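Local structure of beta-glucosidase (Chaetomella raphigera, 6JXG) at residues Pro52-Ile63 with Glu97-Gly108. The protein probably hydrolyses terminal, non-reducing beta-D-glucosyl residues, releasing beta-D-glucose in cellulose breakdown, as a secreted family 3 glycoside hydrolase. Numbering follows the deposited sequence.
Sequences PELCYQDGPLGI and EAKALGINVQLG
Ile63 fills the tight part of this contact. Its CG2 meets CD1 of Ile103 tip to tip at 3.7 Å and also touches CD1 of Leu101. The side chains of Ile63 and Gln106 cross at about a right angle, with Ile63 CD1 3.7 Å from Gln106 OE1. Ile103 CD1 also presses on Gln57 CB at 3.5 Å. The Gln106 chain bends at chi2 (61°), which turns its amide back to the 59-62 turn. There NE2 donates to Gly59 O (3.1 Å, 162° at the hydrogen), with the acceptor in the amide plane. With an alanine here, Gly59 O would probably lose this donor and a gap would open beside Ile63 CD1. Strands 55-57 and 105-106 pair in parallel, as neighbours in the TIM-barrel-type N-terminal domain of family 3; helix 84-100 lies on the crossover between them. Val105 N donates a hydrogen bond to Cys55 O, and Gln57 N to Val105 O. On the Tyr56 and Val105 face, Val105 CG2 sits over the tyrosine ring in a CH-pi contact, 4.2 Å from its centroid. The Pro52 end is looser: Pro52 and Glu53 are partly exposed to solvent and contribute little, and the end of the Glu53 side chain extends clear of 97-108.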
loop_
_atom_site.group_PDB
_atom_site.type_symbol
_atom_site.label_atom_id
_atom_site.label_comp_id
_atom_site.label_asym_id
_atom_site.label_seq_id
_atom_site.Cartn_x
_atom_site.Cartn_y
_atom_site.Cartn_z
ATOM N N PRO A 52 -29.336 -5.573 -2.928
ATOM C CA PRO A 52 -28.952 -6.934 -2.480
ATOM C C PRO A 52 -28.435 -6.967 -1.069
ATOM O O PRO A 52 -28.324 -5.948 -0.427
ATOM C CB PRO A 52 -27.855 -7.325 -3.444
ATOM C CG PRO A 52 -27.138 -6.025 -3.725
ATOM C CD PRO A 52 -28.256 -4.941 -3.721
ATOM N N GLU A 53 -28.100 -8.171 -0.609
ATOM C CA GLU A 53 -27.402 -8.353 0.612
ATOM C C GLU A 53 -25.962 -7.847 0.395
ATOM O O GLU A 53 -25.101 -8.597 -0.051
ATOM C CB GLU A 53 -27.464 -9.828 0.999
ATOM C CG GLU A 53 -26.853 -10.183 2.341
ATOM C CD GLU A 53 -27.009 -11.646 2.705
ATOM O OE1 GLU A 53 -26.252 -12.185 3.517
ATOM O OE2 GLU A 53 -27.915 -12.247 2.191
ATOM N N LEU A 54 -25.680 -6.578 0.704
ATOM C CA LEU A 54 -24.374 -5.999 0.355
ATOM C C LEU A 54 -23.210 -6.813 0.909
ATOM O O LEU A 54 -23.205 -7.149 2.106
ATOM C CB LEU A 54 -24.209 -4.548 0.803
ATOM C CG LEU A 54 -25.191 -3.606 0.098
ATOM C CD1 LEU A 54 -25.237 -2.272 0.852
ATOM C CD2 LEU A 54 -24.754 -3.346 -1.333
ATOM N N CYS A 55 -22.217 -7.071 0.045
ATOM C CA CYS A 55 -21.123 -8.010 0.326
ATOM C C CYS A 55 -19.832 -7.176 0.452
ATOM O O CYS A 55 -19.446 -6.471 -0.515
ATOM C CB CYS A 55 -21.000 -9.032 -0.804
ATOM S SG CYS A 55 -19.504 -10.098 -0.698
ATOM N N TYR A 56 -19.223 -7.260 1.648
ATOM C CA TYR A 56 -17.953 -6.594 1.938
ATOM C C TYR A 56 -16.904 -7.695 2.073
ATOM O O TYR A 56 -17.064 -8.617 2.931
ATOM C CB TYR A 56 -18.069 -5.862 3.272
ATOM C CG TYR A 56 -19.016 -4.669 3.336
ATOM C CD1 TYR A 56 -18.533 -3.357 3.424
ATOM C CD2 TYR A 56 -20.357 -4.844 3.398
ATOM C CE1 TYR A 56 -19.383 -2.316 3.507
ATOM C CE2 TYR A 56 -21.235 -3.792 3.457
ATOM C CZ TYR A 56 -20.745 -2.512 3.532
ATOM O OH TYR A 56 -21.638 -1.476 3.627
ATOM N N GLN A 57 -15.860 -7.615 1.260
ATOM C CA GLN A 57 -14.882 -8.679 1.197
ATOM C C GLN A 57 -13.429 -8.122 1.247
ATOM O O GLN A 57 -13.077 -7.187 0.531
ATOM C CB GLN A 57 -15.074 -9.577 -0.029
ATOM C CG GLN A 57 -14.314 -10.898 0.054
ATOM C CD GLN A 57 -15.000 -11.883 1.000
ATOM O OE1 GLN A 57 -16.104 -11.625 1.527
ATOM N NE2 GLN A 57 -14.362 -13.037 1.208
ATOM N N ASP A 58 -12.610 -8.767 2.072
ATOM C CA ASP A 58 -11.131 -8.523 2.051
ATOM C C ASP A 58 -10.544 -9.103 0.724
ATOM O O ASP A 58 -11.193 -9.931 0.018
ATOM C CB ASP A 58 -10.462 -9.230 3.211
ATOM C CG ASP A 58 -10.653 -8.556 4.549
ATOM O OD1 ASP A 58 -10.583 -7.330 4.545
ATOM O OD2 ASP A 58 -10.866 -9.265 5.579
ATOM N N GLY A 59 -9.369 -8.677 0.311
ATOM C CA GLY A 59 -8.599 -7.632 0.961
ATOM C C GLY A 59 -7.889 -6.848 -0.119
ATOM O O GLY A 59 -8.248 -6.928 -1.282
ATOM N N PRO A 60 -6.859 -6.069 0.256
ATOM C CA PRO A 60 -6.212 -5.154 -0.708
ATOM C C PRO A 60 -5.467 -5.760 -1.886
ATOM O O PRO A 60 -5.344 -5.070 -2.912
ATOM C CB PRO A 60 -5.278 -4.269 0.215
ATOM C CG PRO A 60 -5.882 -4.453 1.606
ATOM C CD PRO A 60 -6.426 -5.829 1.641
ATOM N N LEU A 61 -4.993 -7.020 -1.798
ATOM C CA LEU A 61 -4.143 -7.571 -2.840
ATOM C C LEU A 61 -4.786 -8.749 -3.545
ATOM O O LEU A 61 -4.135 -9.437 -4.325
ATOM C CB LEU A 61 -2.788 -7.973 -2.260
ATOM C CG LEU A 61 -2.722 -8.975 -1.124
ATOM C CD1 LEU A 61 -3.243 -10.380 -1.450
ATOM C CD2 LEU A 61 -1.319 -9.118 -0.566
ATOM N N GLY A 62 -6.043 -8.994 -3.245
ATOM C CA GLY A 62 -6.764 -10.101 -3.844
ATOM C C GLY A 62 -7.947 -10.490 -2.995
ATOM O O GLY A 62 -8.041 -10.116 -1.795
ATOM N N ILE A 63 -8.818 -11.317 -3.585
ATOM C CA ILE A 63 -10.056 -11.696 -2.878
ATOM C C ILE A 63 -9.681 -12.707 -1.813
ATOM O O ILE A 63 -9.026 -13.758 -2.125
ATOM C CB ILE A 63 -11.053 -12.381 -3.813
ATOM C CG1 ILE A 63 -11.230 -11.621 -5.131
ATOM C CG2 ILE A 63 -12.381 -12.591 -3.062
ATOM C CD1 ILE A 63 -11.565 -10.153 -4.996
ATOM N N GLU A 97 -12.227 -8.991 -10.693
ATOM C CA GLU A 97 -12.499 -10.209 -9.955
ATOM C C GLU A 97 -13.636 -10.025 -8.889
ATOM O O GLU A 97 -14.489 -10.916 -8.705
ATOM C CB GLU A 97 -11.228 -10.802 -9.323
ATOM C CG GLU A 97 -10.203 -11.180 -10.367
ATOM C CD GLU A 97 -9.041 -12.074 -9.932
ATOM O OE1 GLU A 97 -8.949 -12.566 -8.771
ATOM O OE2 GLU A 97 -8.145 -12.243 -10.835
ATOM N N ALA A 98 -13.555 -8.935 -8.117
ATOM C CA ALA A 98 -14.501 -8.641 -7.057
ATOM C C ALA A 98 -15.940 -8.590 -7.693
ATOM O O ALA A 98 -16.890 -9.270 -7.219
ATOM C CB ALA A 98 -14.133 -7.325 -6.399
ATOM N N LYS A 99 -16.112 -7.788 -8.752
ATOM C CA LYS A 99 -17.414 -7.668 -9.397
ATOM C C LYS A 99 -17.943 -9.022 -9.870
ATOM O O LYS A 99 -19.140 -9.346 -9.697
ATOM C CB LYS A 99 -17.355 -6.686 -10.589
ATOM C CG LYS A 99 -18.633 -6.752 -11.444
ATOM C CD LYS A 99 -18.930 -5.457 -12.213
ATOM C CE LYS A 99 -20.214 -5.635 -13.080
ATOM N NZ LYS A 99 -20.146 -4.892 -14.410
ATOM N N ALA A 100 -17.059 -9.784 -10.511
ATOM C CA ALA A 100 -17.462 -11.049 -11.115
ATOM C C ALA A 100 -17.970 -12.040 -10.030
ATOM O O ALA A 100 -18.797 -12.897 -10.314
ATOM C CB ALA A 100 -16.318 -11.617 -11.938
ATOM N N LEU A 101 -17.444 -11.925 -8.797
ATOM C CA LEU A 101 -17.911 -12.647 -7.634
ATOM C C LEU A 101 -19.112 -12.047 -6.886
ATOM O O LEU A 101 -19.530 -12.602 -5.887
ATOM C CB LEU A 101 -16.736 -12.729 -6.649
ATOM C CG LEU A 101 -15.596 -13.635 -7.168
ATOM C CD1 LEU A 101 -14.398 -13.649 -6.208
ATOM C CD2 LEU A 101 -15.998 -15.062 -7.467
ATOM N N GLY A 102 -19.590 -10.874 -7.302
ATOM C CA GLY A 102 -20.734 -10.233 -6.726
ATOM C C GLY A 102 -20.341 -9.472 -5.462
ATOM O O GLY A 102 -21.180 -9.073 -4.702
ATOM N N ILE A 103 -19.050 -9.224 -5.285
ATOM C CA ILE A 103 -18.579 -8.424 -4.130
ATOM C C ILE A 103 -18.943 -6.979 -4.334
ATOM O O ILE A 103 -18.569 -6.347 -5.343
ATOM C CB ILE A 103 -17.070 -8.621 -3.902
ATOM C CG1 ILE A 103 -16.832 -10.061 -3.519
ATOM C CG2 ILE A 103 -16.527 -7.658 -2.817
ATOM C CD1 ILE A 103 -15.417 -10.489 -3.437
ATOM N N ASN A 104 -19.680 -6.395 -3.376
ATOM C CA ASN A 104 -20.018 -4.994 -3.516
ATOM C C ASN A 104 -18.877 -4.005 -3.139
ATOM O O ASN A 104 -18.628 -3.016 -3.872
ATOM C CB ASN A 104 -21.295 -4.608 -2.767
ATOM C CG ASN A 104 -22.557 -5.282 -3.364
ATOM O OD1 ASN A 104 -23.155 -4.834 -4.416
ATOM N ND2 ASN A 104 -22.907 -6.353 -2.778
ATOM N N VAL A 105 -18.250 -4.282 -2.000
ATOM C CA VAL A 105 -17.206 -3.429 -1.423
ATOM C C VAL A 105 -15.992 -4.308 -1.218
ATOM O O VAL A 105 -16.060 -5.294 -0.469
ATOM C CB VAL A 105 -17.655 -2.817 -0.086
ATOM C CG1 VAL A 105 -16.568 -1.870 0.430
ATOM C CG2 VAL A 105 -18.993 -2.084 -0.324
ATOM N N GLN A 106 -14.910 -3.949 -1.886
ATOM C CA GLN A 106 -13.621 -4.618 -1.725
ATOM C C GLN A 106 -12.803 -3.814 -0.727
ATOM O O GLN A 106 -12.569 -2.614 -0.950
ATOM C CB GLN A 106 -12.905 -4.723 -3.062
ATOM C CG GLN A 106 -11.712 -5.654 -3.055
ATOM C CD GLN A 106 -12.031 -7.083 -2.711
ATOM O OE1 GLN A 106 -13.141 -7.581 -2.933
ATOM N NE2 GLN A 106 -11.025 -7.791 -2.211
ATOM N N LEU A 107 -12.287 -4.491 0.322
ATOM C CA LEU A 107 -11.748 -3.760 1.477
ATOM C C LEU A 107 -10.273 -3.415 1.236
ATOM O O LEU A 107 -9.366 -4.059 1.797
ATOM C CB LEU A 107 -11.975 -4.587 2.780
ATOM C CG LEU A 107 -13.477 -4.778 3.081
ATOM C CD1 LEU A 107 -13.637 -5.688 4.270
ATOM C CD2 LEU A 107 -14.232 -3.465 3.289
ATOM N N GLY A 108 -10.046 -2.445 0.356
ATOM C CA GLY A 108 -8.727 -1.813 0.167
ATOM C C GLY A 108 -8.917 -0.663 -0.846
ATOM O O GLY A 108 -10.003 -0.502 -1.440
HETATM O O HOH W 1 -8.136 -11.559 -6.361
#